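Peroxiredoxin (PDB 6TSB) combines a predicted thiol-specific peroxidase with a chitin-degrading glycoside hydrolase family 18 domain, the part present here, in a spore coat protein of Clostridioides difficile. Local coordinates at residues V57-E63 and K92-G98; V42-T47 and F77-L81; L162-R166 and I195-D200; T180-I186 and A239-L244. The contacts are given in a common frame with arbitrary orientation. Residue numbers count along the deposited sequence, not the author numbering.

Contact 1: residues V57-E63 and K92-G98; sequences VIFAFAE and KVIVAIG
Two parallel strands cross at -27°, their axes 4.4 Å apart at closest approach. Val57 pairs with Val93, Ile58 with Ile94 and Phe59 with Val95; then strand 57-63 spends one extra residue, a bulge at the cis peptide before Phe61, so that Ala62 falls opposite Ile97. Hydrogen bonds of 2.7-3.1 Å link N and O of Val57 to Lys92 O and Ile94 N, of Phe59 to Ile94 O and Ala96 N, and of Ala62 to Ala96 O and Gly98 N. These are neighbouring strands of the TIM barrel; Val57, Phe59, Ala62, Val93, Val95 and Ile97 face the outer helices, whereas Ile58, Ile94 and Ala96 face inward. Outside, Val57 CG2 meets Val93 CG2 at 3.9 Å, Phe59 CB meets Val95 CG2 at 4.2 Å, and the small Ala62 CB drops into the hollow between Val95 CG1 (3.7 Å) and Ile97 CG1 (4.0 Å). Inside, Ile58 (m) lays CG2 on Ala96 CB at 3.7 Å. Phe61 (m), pushed sideways by the bulge, places CD1 3.8 Å from Ala96 CB and receives Gly98 O over its face, 3.2 Å from CG. At phi/psi 122/-128 Gly98 must lack a CB, which would strike the preceding carbonyl.

Contact 2: residues V42-T47 and F77-L81; sequences VLGNPT and FLNQL
Pro46 is the hub of the packing: its ring pushes against helix 77-81, with CD 3.6 Å from Phe77 CD1, CG 3.5 Å from Phe77 O and CB 4.1 Å from Leu81 CD1. In the TIM barrel this joins the loop leaving strand 37-43 to the helix of the next beta-alpha-beta crossover, 75-83. A compact, rigid proline suits the spot, since it can lie flush against a helical turn whose Phe77 O is already bonded to Leu81 N (2.9 Å). Val42, still in the strand, deepens the apolar patch with CG2 4.3 Å from Leu81 CD1, and Leu81 goes on to touch Val57 and Phe59 of the neighbouring strand. Phe77, chi1 m, lays one ring face against the turn: Gly44 C lies 3.5 Å from CD2, and Asn45 CA sits over the face, 3.7 Å from the Phe77 ring centroid and 13° off its normal, a CH-pi contact. Gly44, at phi/psi 104/-153, needs to be glycine, for a CB would jam against the preceding carbonyl. Just before it, Leu43 bonds through its backbone N and O to the hydroxyls of Thr333 and Thr335 of the second subunit. At the exposed edge Asn45 forms an Asx turn, OD1 accepting from Thr47 N (3.0 Å) and from Thr47 OG1 (2.7 Å). The extended Gln80 side chain (t, t) then donates from NE2 to Thr47 OG1 at 2.7 Å.

Contact 3: residues L162-R166 and I195-D200; sequences LTAIR and IAPIID
Arg166 carries the polar half of this contact. Its side chain leaves the helix with chi1 t and then bends (chi2 and chi3 both p), bringing the guanidinium edge-on to the loop: NE and NH2 both donate to Ile198 O, each at 2.9 Å, and NH2 also forms a salt bridge with Asp200 OD2 at 2.7 Å. Arginine suits the place because its several donors reach further carbonyls, NH1 bonding Gly170 O and Lys173 O, while Asp200 OD2 accepts Leu175 N as well. Within the beta/alpha barrel, helix 154-169, which carries Arg166, leads into strand 174-179, while the turn of residues 195-200 delivers the chain to strand 201-204; the contact therefore ties two successive crossovers together at the end where these strands begin. The turn curls back through Ile198 N to Ile195 O, 3.0 Å, and presents Ile198 to the helix, the closest CA pair of the two segments being Thr163 and Ile198, 6.6 Å apart. Ile198 (m, t) fits the helix surface: CG2 lies 3.7 Å from Leu162 O and 3.8 Å from Arg166 CB, CD1 3.5 Å from Thr163 OG1, a hydroxyl bonded to Thr159 O. Deeper, Leu162 (m, t) sends CD1 to within 3.6 Å of Ile195 CG2.

Contact 4: residues T180-I186 and A239-L244; sequences TGDRGYI and AMVRNL
Thr180, chi1 p, opens the loop, its CB 4.3 Å from Met240 SD, while OG1 is hydrogen-bonded to a bound PEG molecule. The backbones come very close at Gly181, whose CA lies 3.8 Å from Met240 CA. Its N donates a weak hydrogen bond to Met240 SD (3.4 Å) and its O accepts from Asn243 ND2 (3.1 Å). Glycine is required sterically: a CB here would stand 2.4 Å from Met240 O. In the TIM barrel this loop follows strand 174-179 at its C-terminal end, the side on which family 18 chitinases keep their active-site cleft, and helix 239-244 follows the neighbouring strand 201-204, whose Leu204 and Phe202 meet Met240 and Leu244. Next, Asp182 is the N-cap of the helix starting at Arg183; with chi1 p, its OD1 accepts from Tyr185 N at 3.1 Å, a short acid reaching an amide of the first helical turn, and its CB packs 4.0 Å from Met240 CE. One helical turn further, Ile186 (chi1 m) points at the partner helix, its CD1 3.4 Å from Asn243 CB and its CG1 4.4 Å from Leu244 CD2, a branched apolar residue covering the aliphatic base of Asn243.

Overall arrangement
All four contacts lie in one family 18 TIM barrel. Contacts 1 and 2 meet, centres 10 Å apart: strand 37-43 pairs with strand 56-64 (Ile58 O to Val42 N, 2.9 Å). Contacts 3 and 4 interleave, nearest atoms about 5 Å apart; contacts 2 and 4 are farthest apart, centres 31 Å. The strand ends at Phe61 and Gly98 and the Thr180 loop probably lie where family 18 enzymes keep their cleft, contact 3 at the opposite, N-terminal strand ends. Bound PEG, probably from crystallisation, lies about 3 Å from the side chain of Thr180 and about 8 Å from that of Phe61. Trp332 of the second subunit packs on Ala60 and Leu43, consistent with completing the barrel.

Contact 1: residues V57-E63 and K92-G98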
# COMPACT_ATOMS: atom_id res chain seq x y z
N VAL A 57 -27.86 13.47 7.73
CA VAL A 57 -26.93 13.94 8.79
C VAL A 57 -27.63 13.70 10.13
O VAL A 57 -28.88 13.96 10.25
CB VAL A 57 -26.55 15.43 8.60
CG1 VAL A 57 -25.67 15.60 7.38
CG2 VAL A 57 -27.77 16.33 8.48
N ILE A 58 -26.85 13.23 11.10
CA ILE A 58 -27.37 12.91 12.45
C ILE A 58 -26.62 13.83 13.39
O ILE A 58 -25.44 13.58 13.63
CB ILE A 58 -27.20 11.42 12.82
CG1 ILE A 58 -27.84 10.47 11.80
CG2 ILE A 58 -27.76 11.18 14.20
CD1 ILE A 58 -27.74 8.99 12.18
N PHE A 59 -27.29 14.89 13.87
CA PHE A 59 -26.74 15.81 14.88
C PHE A 59 -26.52 15.05 16.19
O PHE A 59 -27.47 14.46 16.72
CB PHE A 59 -27.69 16.99 15.13
CG PHE A 59 -27.18 17.90 16.22
CD1 PHE A 59 -26.11 18.76 15.98
CD2 PHE A 59 -27.73 17.89 17.49
CE1 PHE A 59 -25.62 19.59 16.98
CE2 PHE A 59 -27.23 18.71 18.49
CZ PHE A 59 -26.17 19.55 18.24
N ALA A 60 -25.32 15.14 16.74
CA ALA A 60 -24.99 14.57 18.07
C ALA A 60 -24.50 15.68 19.03
O ALA A 60 -23.56 16.40 18.71
CB ALA A 60 -23.96 13.50 17.85
N PHE A 61 -25.12 15.82 20.21
CA PHE A 61 -26.27 15.06 20.67
C PHE A 61 -27.29 15.97 21.37
O PHE A 61 -26.95 17.05 21.76
CB PHE A 61 -25.87 14.05 21.76
CG PHE A 61 -24.94 12.95 21.34
CD1 PHE A 61 -25.42 11.86 20.65
CD2 PHE A 61 -23.60 12.98 21.69
CE1 PHE A 61 -24.57 10.83 20.28
CE2 PHE A 61 -22.75 11.95 21.33
CZ PHE A 61 -23.24 10.87 20.62
N ALA A 62 -28.55 15.55 21.51
CA ALA A 62 -29.45 16.04 22.57
C ALA A 62 -29.14 15.22 23.83
O ALA A 62 -28.62 14.10 23.67
CB ALA A 62 -30.89 15.93 22.14
N GLU A 63 -29.40 15.75 25.03
CA GLU A 63 -29.18 15.04 26.31
C GLU A 63 -30.47 15.06 27.16
O GLU A 63 -31.46 15.72 26.75
CB GLU A 63 -27.95 15.60 27.04
CG GLU A 63 -26.62 15.39 26.31
CD GLU A 63 -26.24 13.97 25.86
OE1 GLU A 63 -26.95 13.00 26.22
OE2 GLU A 63 -25.22 13.83 25.12
N LYS A 92 -31.94 14.80 4.95
CA LYS A 92 -32.66 14.39 6.18
C LYS A 92 -31.78 14.83 7.35
O LYS A 92 -30.57 14.48 7.35
CB LYS A 92 -32.95 12.89 6.20
CG LYS A 92 -34.15 12.46 5.36
CD LYS A 92 -34.27 10.95 5.22
CE LYS A 92 -35.68 10.48 4.93
NZ LYS A 92 -35.95 10.39 3.47
N VAL A 93 -32.37 15.59 8.28
CA VAL A 93 -31.66 16.05 9.49
C VAL A 93 -32.29 15.36 10.71
O VAL A 93 -33.48 15.57 11.01
CB VAL A 93 -31.66 17.59 9.59
CG1 VAL A 93 -30.77 18.03 10.74
CG2 VAL A 93 -31.20 18.24 8.28
N ILE A 94 -31.45 14.62 11.41
CA ILE A 94 -31.84 13.74 12.53
C ILE A 94 -31.10 14.27 13.74
O ILE A 94 -29.94 14.69 13.55
CB ILE A 94 -31.45 12.28 12.23
CG1 ILE A 94 -31.93 11.83 10.85
CG2 ILE A 94 -31.93 11.33 13.33
CD1 ILE A 94 -33.39 11.99 10.63
N VAL A 95 -31.72 14.18 14.92
CA VAL A 95 -31.03 14.39 16.21
C VAL A 95 -30.91 13.05 16.92
O VAL A 95 -31.91 12.31 17.09
CB VAL A 95 -31.73 15.45 17.09
CG1 VAL A 95 -31.14 15.50 18.49
CG2 VAL A 95 -31.67 16.83 16.45
N ALA A 96 -29.70 12.79 17.36
CA ALA A 96 -29.33 11.67 18.22
C ALA A 96 -29.41 12.15 19.67
O ALA A 96 -28.85 13.23 19.99
CB ALA A 96 -27.96 11.17 17.88
N ILE A 97 -30.11 11.37 20.49
CA ILE A 97 -30.24 11.60 21.94
C ILE A 97 -29.36 10.56 22.60
O ILE A 97 -29.59 9.37 22.34
CB ILE A 97 -31.70 11.45 22.36
CG1 ILE A 97 -32.63 12.42 21.62
CG2 ILE A 97 -31.84 11.58 23.87
CD1 ILE A 97 -34.11 12.12 21.83
N GLY A 98 -28.35 10.98 23.35
CA GLY A 98 -27.63 10.07 24.24
C GLY A 98 -26.15 10.04 23.93
O GLY A 98 -25.54 11.12 23.91

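Contact 2: residues V42-T47 and F77-L81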
# COMPACT_ATOMS: atom_id res chain seq x y z
N VAL A 42 -22.67 14.05 13.10
CA VAL A 42 -21.98 15.36 13.14
C VAL A 42 -21.87 15.78 14.60
O VAL A 42 -22.89 16.23 15.15
CB VAL A 42 -22.80 16.37 12.32
CG1 VAL A 42 -22.03 17.66 12.16
CG2 VAL A 42 -23.20 15.80 10.97
N LEU A 43 -20.72 15.54 15.22
CA LEU A 43 -20.41 15.95 16.62
C LEU A 43 -19.57 17.24 16.63
O LEU A 43 -18.35 17.17 16.34
CB LEU A 43 -19.63 14.83 17.31
CG LEU A 43 -19.26 15.09 18.76
CD1 LEU A 43 -20.52 15.31 19.61
CD2 LEU A 43 -18.38 13.97 19.32
N GLY A 44 -20.17 18.37 16.99
CA GLY A 44 -19.44 19.64 17.09
C GLY A 44 -19.76 20.51 15.89
O GLY A 44 -20.88 20.33 15.31
N ASN A 45 -18.84 21.40 15.51
CA ASN A 45 -19.10 22.45 14.50
C ASN A 45 -19.33 21.83 13.12
O ASN A 45 -18.42 21.26 12.53
CB ASN A 45 -17.92 23.42 14.40
CG ASN A 45 -18.26 24.61 13.54
OD1 ASN A 45 -18.64 24.47 12.37
ND2 ASN A 45 -18.16 25.78 14.16
N PRO A 46 -20.51 21.99 12.49
CA PRO A 46 -20.79 21.26 11.25
C PRO A 46 -20.36 21.90 9.92
O PRO A 46 -20.87 21.49 8.87
CB PRO A 46 -22.33 21.24 11.30
CG PRO A 46 -22.64 22.63 11.80
CD PRO A 46 -21.63 22.82 12.91
N THR A 47 -19.50 22.92 9.97
CA THR A 47 -19.21 23.83 8.82
C THR A 47 -18.77 23.02 7.60
O THR A 47 -19.27 23.28 6.45
CB THR A 47 -18.19 24.87 9.29
OG1 THR A 47 -18.90 25.82 10.08
CG2 THR A 47 -17.47 25.53 8.14
N PHE A 77 -25.12 24.88 16.36
CA PHE A 77 -24.61 23.81 15.45
C PHE A 77 -25.77 23.11 14.74
O PHE A 77 -25.67 22.80 13.54
CB PHE A 77 -23.76 22.81 16.23
CG PHE A 77 -22.45 23.37 16.72
CD1 PHE A 77 -21.88 24.50 16.14
CD2 PHE A 77 -21.77 22.75 17.76
CE1 PHE A 77 -20.67 25.00 16.60
CE2 PHE A 77 -20.58 23.27 18.24
CZ PHE A 77 -20.03 24.39 17.66
N LEU A 78 -26.87 22.90 15.45
CA LEU A 78 -28.02 22.16 14.90
C LEU A 78 -28.74 23.10 13.92
O LEU A 78 -29.17 22.63 12.86
CB LEU A 78 -28.95 21.71 16.04
CG LEU A 78 -30.29 21.14 15.58
CD1 LEU A 78 -30.09 19.94 14.66
CD2 LEU A 78 -31.17 20.74 16.75
N ASN A 79 -28.90 24.37 14.28
CA ASN A 79 -29.54 25.35 13.37
C ASN A 79 -28.66 25.49 12.12
O ASN A 79 -29.23 25.50 11.01
CB ASN A 79 -29.78 26.70 14.05
CG ASN A 79 -30.86 26.61 15.11
OD1 ASN A 79 -30.70 27.16 16.19
ND2 ASN A 79 -31.94 25.91 14.80
N GLN A 80 -27.34 25.57 12.30
CA GLN A 80 -26.40 25.69 11.16
C GLN A 80 -26.61 24.48 10.24
O GLN A 80 -26.84 24.67 9.04
CB GLN A 80 -24.95 25.76 11.66
CG GLN A 80 -23.97 26.11 10.56
CD GLN A 80 -22.55 26.21 11.07
OE1 GLN A 80 -22.34 26.47 12.24
NE2 GLN A 80 -21.59 25.99 10.19
N LEU A 81 -26.64 23.29 10.83
CA LEU A 81 -26.77 22.01 10.09
C LEU A 81 -28.14 21.95 9.39
O LEU A 81 -28.18 21.47 8.25
CB LEU A 81 -26.54 20.87 11.09
CG LEU A 81 -26.63 19.46 10.53
CD1 LEU A 81 -25.48 19.17 9.57
CD2 LEU A 81 -26.64 18.47 11.68

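Contact 3: residues L162-R166 and I195-D200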
# COMPACT_ATOMS: atom_id res chain seq x y z
N LEU A 162 -39.65 2.89 22.51
CA LEU A 162 -39.65 3.08 21.04
C LEU A 162 -41.09 3.09 20.55
O LEU A 162 -41.41 3.93 19.70
CB LEU A 162 -38.82 1.97 20.39
CG LEU A 162 -37.33 2.05 20.71
CD1 LEU A 162 -36.62 0.76 20.39
CD2 LEU A 162 -36.71 3.22 19.96
N THR A 163 -41.94 2.22 21.08
CA THR A 163 -43.38 2.15 20.72
C THR A 163 -44.02 3.50 21.05
O THR A 163 -44.77 4.01 20.21
CB THR A 163 -44.11 1.01 21.45
OG1 THR A 163 -43.63 -0.21 20.91
CG2 THR A 163 -45.62 1.03 21.30
N ALA A 164 -43.75 4.03 22.24
CA ALA A 164 -44.30 5.33 22.71
C ALA A 164 -43.81 6.47 21.79
O ALA A 164 -44.66 7.27 21.39
CB ALA A 164 -43.95 5.56 24.15
N ILE A 165 -42.54 6.47 21.40
CA ILE A 165 -42.00 7.49 20.44
C ILE A 165 -42.70 7.35 19.08
O ILE A 165 -43.26 8.35 18.56
CB ILE A 165 -40.47 7.37 20.35
CG1 ILE A 165 -39.83 7.49 21.73
CG2 ILE A 165 -39.96 8.39 19.36
CD1 ILE A 165 -38.34 7.29 21.78
N ARG A 166 -42.75 6.15 18.53
CA ARG A 166 -43.38 5.95 17.20
C ARG A 166 -44.86 6.36 17.21
O ARG A 166 -45.36 6.88 16.16
CB ARG A 166 -43.21 4.50 16.73
CG ARG A 166 -43.93 4.19 15.41
CD ARG A 166 -43.42 5.03 14.26
NE ARG A 166 -42.11 4.57 13.80
CZ ARG A 166 -41.32 5.19 12.93
NH1 ARG A 166 -41.68 6.35 12.39
NH2 ARG A 166 -40.16 4.66 12.60
N ILE A 195 -38.20 -4.59 18.19
CA ILE A 195 -37.90 -3.17 17.77
C ILE A 195 -37.83 -3.05 16.26
O ILE A 195 -38.08 -1.97 15.78
CB ILE A 195 -36.62 -2.63 18.38
CG1 ILE A 195 -35.38 -3.27 17.75
CG2 ILE A 195 -36.63 -2.78 19.88
CD1 ILE A 195 -34.09 -2.70 18.30
N ALA A 196 -37.50 -4.14 15.55
CA ALA A 196 -37.34 -4.17 14.07
C ALA A 196 -38.48 -3.45 13.37
O ALA A 196 -38.22 -2.50 12.65
CB ALA A 196 -37.20 -5.60 13.58
N PRO A 197 -39.77 -3.85 13.55
CA PRO A 197 -40.87 -3.22 12.82
C PRO A 197 -41.22 -1.80 13.28
O PRO A 197 -41.96 -1.11 12.54
CB PRO A 197 -42.07 -4.15 13.04
CG PRO A 197 -41.76 -4.86 14.35
CD PRO A 197 -40.24 -4.95 14.40
N ILE A 198 -40.69 -1.36 14.43
CA ILE A 198 -40.97 0.00 14.98
C ILE A 198 -40.05 1.02 14.30
O ILE A 198 -40.55 2.09 13.91
CB ILE A 198 -40.81 0.05 16.51
CG1 ILE A 198 -41.77 -0.91 17.23
CG2 ILE A 198 -41.01 1.47 17.01
CD1 ILE A 198 -41.29 -1.30 18.62
N ILE A 199 -38.76 0.71 14.23
CA ILE A 199 -37.70 1.65 13.76
C ILE A 199 -37.55 1.61 12.24
O ILE A 199 -38.00 0.66 11.61
CB ILE A 199 -36.37 1.32 14.46
CG1 ILE A 199 -35.70 0.06 13.92
CG2 ILE A 199 -36.59 1.24 15.96
CD1 ILE A 199 -34.46 -0.33 14.69
N ASP A 200 -36.91 2.62 11.69
CA ASP A 200 -36.60 2.73 10.24
C ASP A 200 -35.21 2.14 10.00
O ASP A 200 -35.01 1.48 8.97
CB ASP A 200 -36.66 4.17 9.77
CG ASP A 200 -38.07 4.73 9.82
OD1 ASP A 200 -38.85 4.36 8.97
OD2 ASP A 200 -38.37 5.50 10.73

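Contact 4: residues T180-I186 and A239-L244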
# COMPACT_ATOMS: atom_id res chain seq x y z
N THR A 180 -24.95 -2.29 18.91
CA THR A 180 -23.94 -3.25 18.43
C THR A 180 -24.68 -4.52 18.01
O THR A 180 -25.92 -4.58 18.19
CB THR A 180 -22.88 -3.50 19.49
OG1 THR A 180 -23.50 -4.28 20.51
CG2 THR A 180 -22.32 -2.22 20.06
N GLY A 181 -23.94 -5.45 17.42
CA GLY A 181 -24.48 -6.74 16.96
C GLY A 181 -23.91 -7.87 17.79
O GLY A 181 -24.05 -9.02 17.37
N ASP A 182 -23.26 -7.57 18.92
CA ASP A 182 -22.62 -8.63 19.73
C ASP A 182 -23.71 -9.38 20.52
O ASP A 182 -24.88 -8.90 20.53
CB ASP A 182 -21.46 -8.09 20.56
CG ASP A 182 -21.82 -7.39 21.85
OD1 ASP A 182 -23.00 -7.08 22.05
OD2 ASP A 182 -20.91 -7.16 22.66
N ARG A 183 -23.34 -10.53 21.10
CA ARG A 183 -24.26 -11.52 21.72
C ARG A 183 -24.96 -10.86 22.92
O ARG A 183 -26.18 -10.91 22.97
CB ARG A 183 -23.50 -12.77 22.17
CG ARG A 183 -22.96 -13.64 21.03
CD ARG A 183 -23.90 -14.66 20.38
NE ARG A 183 -23.31 -15.24 19.17
CZ ARG A 183 -22.30 -16.11 19.13
NH1 ARG A 183 -21.74 -16.56 20.24
NH2 ARG A 183 -21.85 -16.54 17.97
N GLY A 184 -24.17 -10.29 23.84
CA GLY A 184 -24.64 -9.51 24.99
C GLY A 184 -25.75 -8.53 24.62
O GLY A 184 -26.73 -8.48 25.38
N TYR A 185 -25.61 -7.76 23.53
CA TYR A 185 -26.59 -6.72 23.12
C TYR A 185 -27.87 -7.43 22.65
O TYR A 185 -28.99 -6.97 22.96
CB TYR A 185 -26.02 -5.73 22.08
CG TYR A 185 -26.96 -4.60 21.71
CD1 TYR A 185 -27.98 -4.80 20.80
CD2 TYR A 185 -26.86 -3.34 22.29
CE1 TYR A 185 -28.88 -3.79 20.48
CE2 TYR A 185 -27.74 -2.31 21.97
CZ TYR A 185 -28.77 -2.55 21.08
OH TYR A 185 -29.67 -1.59 20.75
N ILE A 186 -27.75 -8.54 21.93
CA ILE A 186 -28.96 -9.19 21.35
C ILE A 186 -29.80 -9.83 22.46
O ILE A 186 -31.06 -9.79 22.33
CB ILE A 186 -28.59 -10.16 20.23
CG1 ILE A 186 -28.12 -9.36 19.01
CG2 ILE A 186 -29.77 -11.08 19.89
CD1 ILE A 186 -26.98 -9.97 18.30
N ALA A 239 -19.94 -10.74 11.69
CA ALA A 239 -20.63 -11.48 12.77
C ALA A 239 -21.73 -10.60 13.43
O ALA A 239 -22.73 -11.17 13.91
CB ALA A 239 -19.62 -11.98 13.77
N MET A 240 -21.56 -9.27 13.47
CA MET A 240 -22.56 -8.35 14.08
C MET A 240 -23.72 -8.19 13.12
O MET A 240 -24.89 -8.28 13.57
CB MET A 240 -21.98 -6.97 14.40
CG MET A 240 -21.15 -7.03 15.64
SD MET A 240 -20.77 -5.39 16.27
CE MET A 240 -19.74 -5.91 17.64
N VAL A 241 -23.44 -8.09 11.83
CA VAL A 241 -24.52 -8.03 10.81
C VAL A 241 -25.31 -9.36 10.81
O VAL A 241 -26.55 -9.31 10.72
CB VAL A 241 -23.97 -7.72 9.43
CG1 VAL A 241 -25.09 -7.59 8.43
CG2 VAL A 241 -23.10 -6.48 9.47
N ARG A 242 -24.62 -10.49 10.87
CA ARG A 242 -25.29 -11.83 10.82
C ARG A 242 -26.08 -12.04 12.11
O ARG A 242 -27.23 -12.48 12.00
CB ARG A 242 -24.27 -12.96 10.60
CG ARG A 242 -23.53 -12.90 9.27
CD ARG A 242 -24.40 -12.62 8.05
NE ARG A 242 -23.57 -12.54 6.86
CZ ARG A 242 -23.97 -12.10 5.67
NH1 ARG A 242 -25.22 -11.69 5.50
NH2 ARG A 242 -23.10 -12.07 4.67
N ASN A 243 -25.49 -11.75 13.28
CA ASN A 243 -26.18 -11.84 14.59
C ASN A 243 -27.48 -11.03 14.56
O ASN A 243 -28.54 -11.58 14.94
CB ASN A 243 -25.25 -11.39 15.71
CG ASN A 243 -24.15 -12.38 16.00
OD1 ASN A 243 -24.20 -13.55 15.59
ND2 ASN A 243 -23.17 -11.93 16.76
N LEU A 244 -27.43 -9.77 14.09
CA LEU A 244 -28.66 -8.92 14.03
C LEU A 244 -29.66 -9.54 13.05
O LEU A 244 -30.88 -9.46 13.33
CB LEU A 244 -28.30 -7.49 13.62
CG LEU A 244 -27.57 -6.67 14.68
CD1 LEU A 244 -27.02 -5.41 14.09
CD2 LEU A 244 -28.47 -6.33 15.86